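Local atomic coordinates of NADPH Quinone Oxidoreductase (Streptococcus mutans, PDB entry 4F8Y), a protein that probably catalyses the NADPH-dependent reduction of quinones such as menadione, using bound FAD as its redox cofactor. Residues H116-T130 and C153-E167. Numbering follows the deposited sequence.
Sequences HLQGKSAWIITTHNT and CAISPVKLTELTSIE. With FAD (flavin-adenine dinucleotide), chain E; VK3 (menadione), chain H.
The NE1 edge of the W123 indole meets the hydroxyl of T161 on one face of two parallel strands, 120-127 and 155-163. The indole swings across to the neighbouring strand because its CG stands anti to the backbone N (chi1 -176°). W123 NE1 gives T161 OG1 a nearly straight hydrogen bond of 2.7 Å, with the oxygen in the ring plane. The K159 chain, extended as far as CE, runs along the same ring, its CG 3.7 Å from W123 CD1. I125 CG1 sits over the centre of one indole face, and helix 171-186 packs on this side.

The other face is a row of interlocking apolar side chains. A122 CB packs against I155 CG2 at 3.9 Å. I124 reaches both ways, CD1 to V158 CG1 and CG2 to L160 CD1, each at 3.8 Å. Further along, a water joins T126 OG1 to E162 OE1. Backbone bonds such as I124 N to K159 O knit the strands between these faces.

Past the strand ends the chains stay joined, I166 N bonding H128 O, and line the FAD site. H128 lies alongside T164, with CE1 3.5 Å from T164 CG2, while T130 N bonds H128 ND1 in the ring plane. N129 OD1 accepts E167 N, and N129 ND2 approaches E167 OE1 at a doubtfully short 2.5 Å. N129 N and T130 OG1 donate to FAD O2. T127 OG1 bonds FAD O4' at 2.8 Å. With helix 143-150 the strands form a beta-alpha-beta unit, and their loops bind flavin at the C-terminal edge of the sheet, as in the flavodoxin-like fold.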
# COMPACT_ATOMS: atom_id res chain seq x y z
N HIS A 116 7.10 -4.83 19.02
CA HIS A 116 7.23 -6.18 19.61
C HIS A 116 8.13 -7.13 18.80
O HIS A 116 8.30 -8.29 19.17
CB HIS A 116 5.86 -6.83 19.77
CG HIS A 116 5.03 -6.23 20.86
ND1 HIS A 116 3.94 -6.88 21.41
CD2 HIS A 116 5.12 -5.05 21.51
CE1 HIS A 116 3.39 -6.12 22.34
NE2 HIS A 116 4.10 -5.00 22.42
N LEU A 117 8.70 -6.63 17.71
CA LEU A 117 9.51 -7.45 16.82
C LEU A 117 10.99 -7.14 16.96
O LEU A 117 11.75 -7.22 16.00
CB LEU A 117 9.05 -7.28 15.37
CG LEU A 117 7.58 -7.66 15.14
CD1 LEU A 117 7.18 -7.49 13.68
CD2 LEU A 117 7.32 -9.10 15.61
N GLN A 118 11.39 -6.78 18.17
CA GLN A 118 12.80 -6.57 18.53
C GLN A 118 13.64 -7.81 18.26
O GLN A 118 13.14 -8.93 18.34
CB GLN A 118 12.92 -6.16 20.00
CG GLN A 118 12.15 -7.07 20.96
CD GLN A 118 10.69 -6.66 21.12
OE1 GLN A 118 10.28 -5.58 20.69
NE2 GLN A 118 9.89 -7.52 21.75
N GLY A 119 14.91 -7.61 17.94
CA GLY A 119 15.81 -8.71 17.65
C GLY A 119 15.83 -9.06 16.17
O GLY A 119 16.54 -9.97 15.74
N LYS A 120 15.04 -8.32 15.39
CA LYS A 120 14.97 -8.54 13.96
C LYS A 120 15.54 -7.37 13.18
O LYS A 120 15.50 -6.23 13.63
CB LYS A 120 13.54 -8.84 13.51
CG LYS A 120 12.97 -10.09 14.15
CD LYS A 120 11.55 -10.37 13.69
CE LYS A 120 10.74 -11.03 14.80
NZ LYS A 120 11.33 -12.32 15.23
N SER A 121 16.07 -7.67 12.00
CA SER A 121 16.53 -6.66 11.05
C SER A 121 15.89 -6.94 9.69
O SER A 121 15.20 -7.94 9.53
CB SER A 121 18.06 -6.67 10.94
OG SER A 121 18.56 -7.99 10.87
N ALA A 122 16.12 -6.07 8.72
CA ALA A 122 15.47 -6.25 7.43
C ALA A 122 16.24 -5.64 6.27
O ALA A 122 17.09 -4.77 6.45
CB ALA A 122 14.04 -5.69 7.46
N TRP A 123 15.92 -6.11 5.08
CA TRP A 123 16.47 -5.58 3.85
C TRP A 123 15.28 -5.44 2.92
O TRP A 123 14.50 -6.37 2.75
CB TRP A 123 17.50 -6.55 3.28
CG TRP A 123 18.23 -6.09 2.04
CD1 TRP A 123 18.40 -4.81 1.61
CD2 TRP A 123 18.92 -6.92 1.11
NE1 TRP A 123 19.13 -4.80 0.45
CE2 TRP A 123 19.47 -6.08 0.12
CE3 TRP A 123 19.13 -8.31 1.01
CZ2 TRP A 123 20.22 -6.58 -0.94
CZ3 TRP A 123 19.86 -8.80 -0.05
CH2 TRP A 123 20.40 -7.93 -1.01
N ILE A 124 15.12 -4.25 2.35
CA ILE A 124 14.06 -4.02 1.38
C ILE A 124 14.70 -3.82 0.02
O ILE A 124 15.57 -2.95 -0.15
CB ILE A 124 13.22 -2.79 1.75
CG1 ILE A 124 12.51 -3.00 3.09
CG2 ILE A 124 12.23 -2.48 0.64
CD1 ILE A 124 12.06 -1.73 3.75
N ILE A 125 14.31 -4.65 -0.95
CA ILE A 125 14.79 -4.50 -2.32
C ILE A 125 13.66 -4.05 -3.25
O ILE A 125 12.70 -4.78 -3.47
CB ILE A 125 15.47 -5.79 -2.86
CG1 ILE A 125 16.49 -6.32 -1.85
CG2 ILE A 125 16.17 -5.49 -4.18
CD1 ILE A 125 16.91 -7.75 -2.13
N THR A 126 13.80 -2.84 -3.78
CA THR A 126 12.78 -2.25 -4.62
C THR A 126 13.24 -2.10 -6.07
O THR A 126 14.44 -1.94 -6.34
CB THR A 126 12.34 -0.85 -4.10
OG1 THR A 126 13.45 -0.20 -3.47
CG2 THR A 126 11.22 -0.96 -3.09
N THR A 127 12.28 -2.15 -6.98
CA THR A 127 12.50 -1.81 -8.38
C THR A 127 11.49 -0.72 -8.79
O THR A 127 10.36 -0.71 -8.31
CB THR A 127 12.39 -3.06 -9.29
OG1 THR A 127 11.11 -3.69 -9.13
CG2 THR A 127 13.47 -4.07 -8.93
N HIS A 128 11.90 0.21 -9.65
CA HIS A 128 10.98 1.21 -10.20
C HIS A 128 11.63 1.98 -11.36
O HIS A 128 12.80 1.79 -11.67
CB HIS A 128 10.47 2.16 -9.12
CG HIS A 128 11.55 2.92 -8.42
ND1 HIS A 128 12.13 4.06 -8.95
CD2 HIS A 128 12.16 2.72 -7.22
CE1 HIS A 128 13.04 4.52 -8.11
NE2 HIS A 128 13.08 3.72 -7.06
N ASN A 129 10.85 2.85 -12.01
CA ASN A 129 11.29 3.59 -13.20
C ASN A 129 11.67 5.05 -12.96
O ASN A 129 11.94 5.79 -13.92
CB ASN A 129 10.21 3.55 -14.27
CG ASN A 129 10.16 2.24 -14.98
OD1 ASN A 129 11.20 1.62 -15.22
ND2 ASN A 129 8.96 1.80 -15.33
N THR A 130 11.70 5.47 -11.70
CA THR A 130 11.98 6.86 -11.32
C THR A 130 13.48 7.07 -11.09
O THR A 130 14.15 6.18 -10.56
CB THR A 130 11.18 7.25 -10.05
OG1 THR A 130 9.79 6.95 -10.25
CG2 THR A 130 11.31 8.73 -9.73
N CYS A 153 7.69 -1.16 14.68
CA CYS A 153 7.55 -2.51 15.24
C CYS A 153 8.85 -3.04 15.86
O CYS A 153 8.91 -4.19 16.26
CB CYS A 153 7.05 -3.49 14.17
SG CYS A 153 5.44 -3.09 13.45
N ALA A 154 9.87 -2.19 15.93
CA ALA A 154 11.16 -2.50 16.55
C ALA A 154 12.11 -3.35 15.70
O ALA A 154 12.95 -4.09 16.23
CB ALA A 154 10.97 -3.13 17.93
N ILE A 155 11.98 -3.26 14.38
CA ILE A 155 12.87 -3.96 13.46
C ILE A 155 13.98 -3.02 13.03
O ILE A 155 13.71 -1.93 12.54
CB ILE A 155 12.11 -4.48 12.23
CG1 ILE A 155 11.21 -5.66 12.62
CG2 ILE A 155 13.08 -4.87 11.12
CD1 ILE A 155 10.04 -5.88 11.69
N SER A 156 15.23 -3.43 13.23
CA SER A 156 16.38 -2.56 12.99
C SER A 156 17.69 -3.35 13.05
O SER A 156 17.82 -4.28 13.84
CB SER A 156 16.41 -1.42 14.01
OG SER A 156 17.58 -0.64 13.89
N PRO A 157 18.66 -2.97 12.21
CA PRO A 157 18.51 -1.91 11.21
C PRO A 157 17.58 -2.31 10.07
O PRO A 157 17.07 -3.44 10.04
CB PRO A 157 19.93 -1.73 10.68
CG PRO A 157 20.59 -3.03 10.90
CD PRO A 157 20.00 -3.58 12.16
N VAL A 158 17.37 -1.38 9.15
CA VAL A 158 16.63 -1.65 7.92
C VAL A 158 17.44 -1.05 6.77
O VAL A 158 17.68 0.16 6.75
CB VAL A 158 15.20 -1.04 7.95
CG1 VAL A 158 14.52 -1.18 6.59
CG2 VAL A 158 14.35 -1.68 9.05
N LYS A 159 17.88 -1.90 5.85
CA LYS A 159 18.60 -1.48 4.65
C LYS A 159 17.59 -1.30 3.52
O LYS A 159 16.76 -2.17 3.27
CB LYS A 159 19.64 -2.54 4.28
CG LYS A 159 20.55 -2.22 3.10
CD LYS A 159 21.65 -3.29 2.96
CE LYS A 159 22.45 -3.11 1.69
NZ LYS A 159 23.12 -1.78 1.62
N LEU A 160 17.65 -0.16 2.84
CA LEU A 160 16.79 0.10 1.70
C LEU A 160 17.62 0.15 0.41
O LEU A 160 18.44 1.05 0.22
CB LEU A 160 15.97 1.38 1.89
CG LEU A 160 15.08 1.85 0.74
CD1 LEU A 160 14.28 0.70 0.16
CD2 LEU A 160 14.15 2.98 1.19
N THR A 161 17.39 -0.82 -0.45
CA THR A 161 18.13 -0.96 -1.69
C THR A 161 17.21 -0.71 -2.88
O THR A 161 16.33 -1.53 -3.20
CB THR A 161 18.80 -2.36 -1.79
OG1 THR A 161 19.81 -2.47 -0.78
CG2 THR A 161 19.43 -2.59 -3.16
N GLU A 162 17.40 0.43 -3.54
CA GLU A 162 16.55 0.85 -4.65
C GLU A 162 17.25 0.65 -5.99
O GLU A 162 18.31 1.22 -6.24
CB GLU A 162 16.15 2.31 -4.46
CG GLU A 162 15.88 2.65 -3.02
CD GLU A 162 15.67 4.13 -2.79
OE1 GLU A 162 14.69 4.68 -3.34
OE2 GLU A 162 16.46 4.73 -2.04
N LEU A 163 16.64 -0.16 -6.85
CA LEU A 163 17.12 -0.36 -8.21
C LEU A 163 16.28 0.53 -9.14
O LEU A 163 15.15 0.19 -9.50
CB LEU A 163 17.03 -1.84 -8.62
CG LEU A 163 17.57 -2.88 -7.62
CD1 LEU A 163 17.61 -4.28 -8.23
CD2 LEU A 163 18.95 -2.48 -7.11
N THR A 164 16.86 1.68 -9.49
CA THR A 164 16.13 2.76 -10.15
C THR A 164 16.21 2.70 -11.69
O THR A 164 16.94 1.88 -12.25
CB THR A 164 16.61 4.14 -9.63
OG1 THR A 164 17.96 4.37 -10.05
CG2 THR A 164 16.55 4.19 -8.11
N SER A 165 15.44 3.56 -12.35
CA SER A 165 15.34 3.58 -13.81
C SER A 165 15.49 2.16 -14.34
O SER A 165 16.30 1.90 -15.24
CB SER A 165 16.42 4.50 -14.41
OG SER A 165 16.41 5.76 -13.78
N ILE A 166 14.70 1.26 -13.77
CA ILE A 166 14.93 -0.17 -13.91
C ILE A 166 14.58 -0.65 -15.31
O ILE A 166 15.23 -1.56 -15.83
CB ILE A 166 14.15 -0.99 -12.83
CG1 ILE A 166 14.80 -2.36 -12.64
CG2 ILE A 166 12.68 -1.12 -13.18
CD1 ILE A 166 16.30 -2.30 -12.46
N GLU A 167 13.57 -0.03 -15.91
CA GLU A 167 13.15 -0.41 -17.25
C GLU A 167 13.81 0.49 -18.29
O GLU A 167 13.90 0.12 -19.45
CB GLU A 167 11.62 -0.39 -17.37
CG GLU A 167 10.91 -1.40 -16.46
CD GLU A 167 9.40 -1.23 -16.44
OE1 GLU A 167 8.91 -0.15 -16.83
OE2 GLU A 167 8.69 -2.18 -16.03
PA FAD E . 9.77 -6.79 -15.74
O1A FAD E . 8.62 -6.11 -16.70
O2A FAD E . 9.38 -8.16 -15.40
O5B FAD E . 11.21 -6.78 -16.50
C5B FAD E . 11.84 -5.54 -16.73
C4B FAD E . 13.04 -5.64 -17.65
O4B FAD E . 14.15 -6.48 -17.19
C3B FAD E . 12.76 -6.23 -19.09
O3B FAD E . 13.17 -5.50 -20.22
C2B FAD E . 13.19 -7.67 -18.95
O2B FAD E . 13.26 -8.45 -20.11
C1B FAD E . 14.41 -7.47 -18.13
N9A FAD E . 14.96 -8.67 -17.51
C8A FAD E . 14.29 -9.73 -17.04
N7A FAD E . 15.22 -10.62 -16.51
C5A FAD E . 16.47 -10.07 -16.67
C6A FAD E . 17.72 -10.52 -16.34
N6A FAD E . 17.89 -11.81 -15.69
N1A FAD E . 18.80 -9.77 -16.62
C2A FAD E . 18.66 -8.57 -17.24
N3A FAD E . 17.41 -8.13 -17.57
C4A FAD E . 16.33 -8.88 -17.28
N1 FAD E . 7.49 2.77 -11.31
C2 FAD E . 7.76 4.26 -11.05
O2 FAD E . 9.09 4.61 -10.86
N3 FAD E . 6.80 4.81 -9.96
C4 FAD E . 5.27 4.38 -9.91
O4 FAD E . 4.68 4.60 -8.67
C4X FAD E . 5.01 2.95 -10.44
N5 FAD E . 3.67 2.36 -10.44
C5X FAD E . 3.38 1.13 -11.15
C6 FAD E . 2.08 0.59 -11.00
C7 FAD E . 1.76 -0.57 -11.65
C7M FAD E . 0.36 -1.16 -11.48
C8 FAD E . 2.68 -1.19 -12.41
C8M FAD E . 2.33 -2.49 -13.13
C9 FAD E . 3.94 -0.66 -12.55
C9A FAD E . 4.28 0.54 -11.89
N10 FAD E . 5.61 1.07 -12.05
C10 FAD E . 6.05 2.29 -11.38
C1' FAD E . 6.62 0.29 -12.74
C2' FAD E . 7.32 -0.80 -11.93
O2' FAD E . 7.92 -0.39 -10.73
C3' FAD E . 8.20 -1.67 -12.81
O3' FAD E . 7.52 -2.25 -13.88
C4' FAD E . 8.93 -2.70 -11.96
O4' FAD E . 9.50 -2.19 -10.80
C5' FAD E . 9.93 -3.52 -12.75
O5' FAD E . 10.18 -4.75 -12.15
P FAD E . 9.48 -6.04 -12.89
O1P FAD E . 10.01 -7.41 -12.15
O2P FAD E . 8.03 -5.91 -12.84
O3P FAD E . 10.01 -5.82 -14.44
C1K VK3 H . 2.99 4.53 -13.04
O1K VK3 H . 1.87 3.71 -13.18
C2K VK3 H . 2.92 5.75 -12.19
C3K VK3 H . 4.02 6.58 -12.06
C4K VK3 H . 5.23 6.25 -12.74
O4K VK3 H . 6.34 7.11 -12.61
C5K VK3 H . 5.30 5.07 -13.56
C6K VK3 H . 6.49 4.72 -14.25
C7K VK3 H . 6.55 3.59 -15.02
C8K VK3 H . 5.36 2.71 -15.15
C9K VK3 H . 4.21 3.05 -14.50
C10 VK3 H . 4.15 4.21 -13.69
C11 VK3 H . 3.95 7.84 -11.21
O HOH W 1 12.47 2.62 -4.00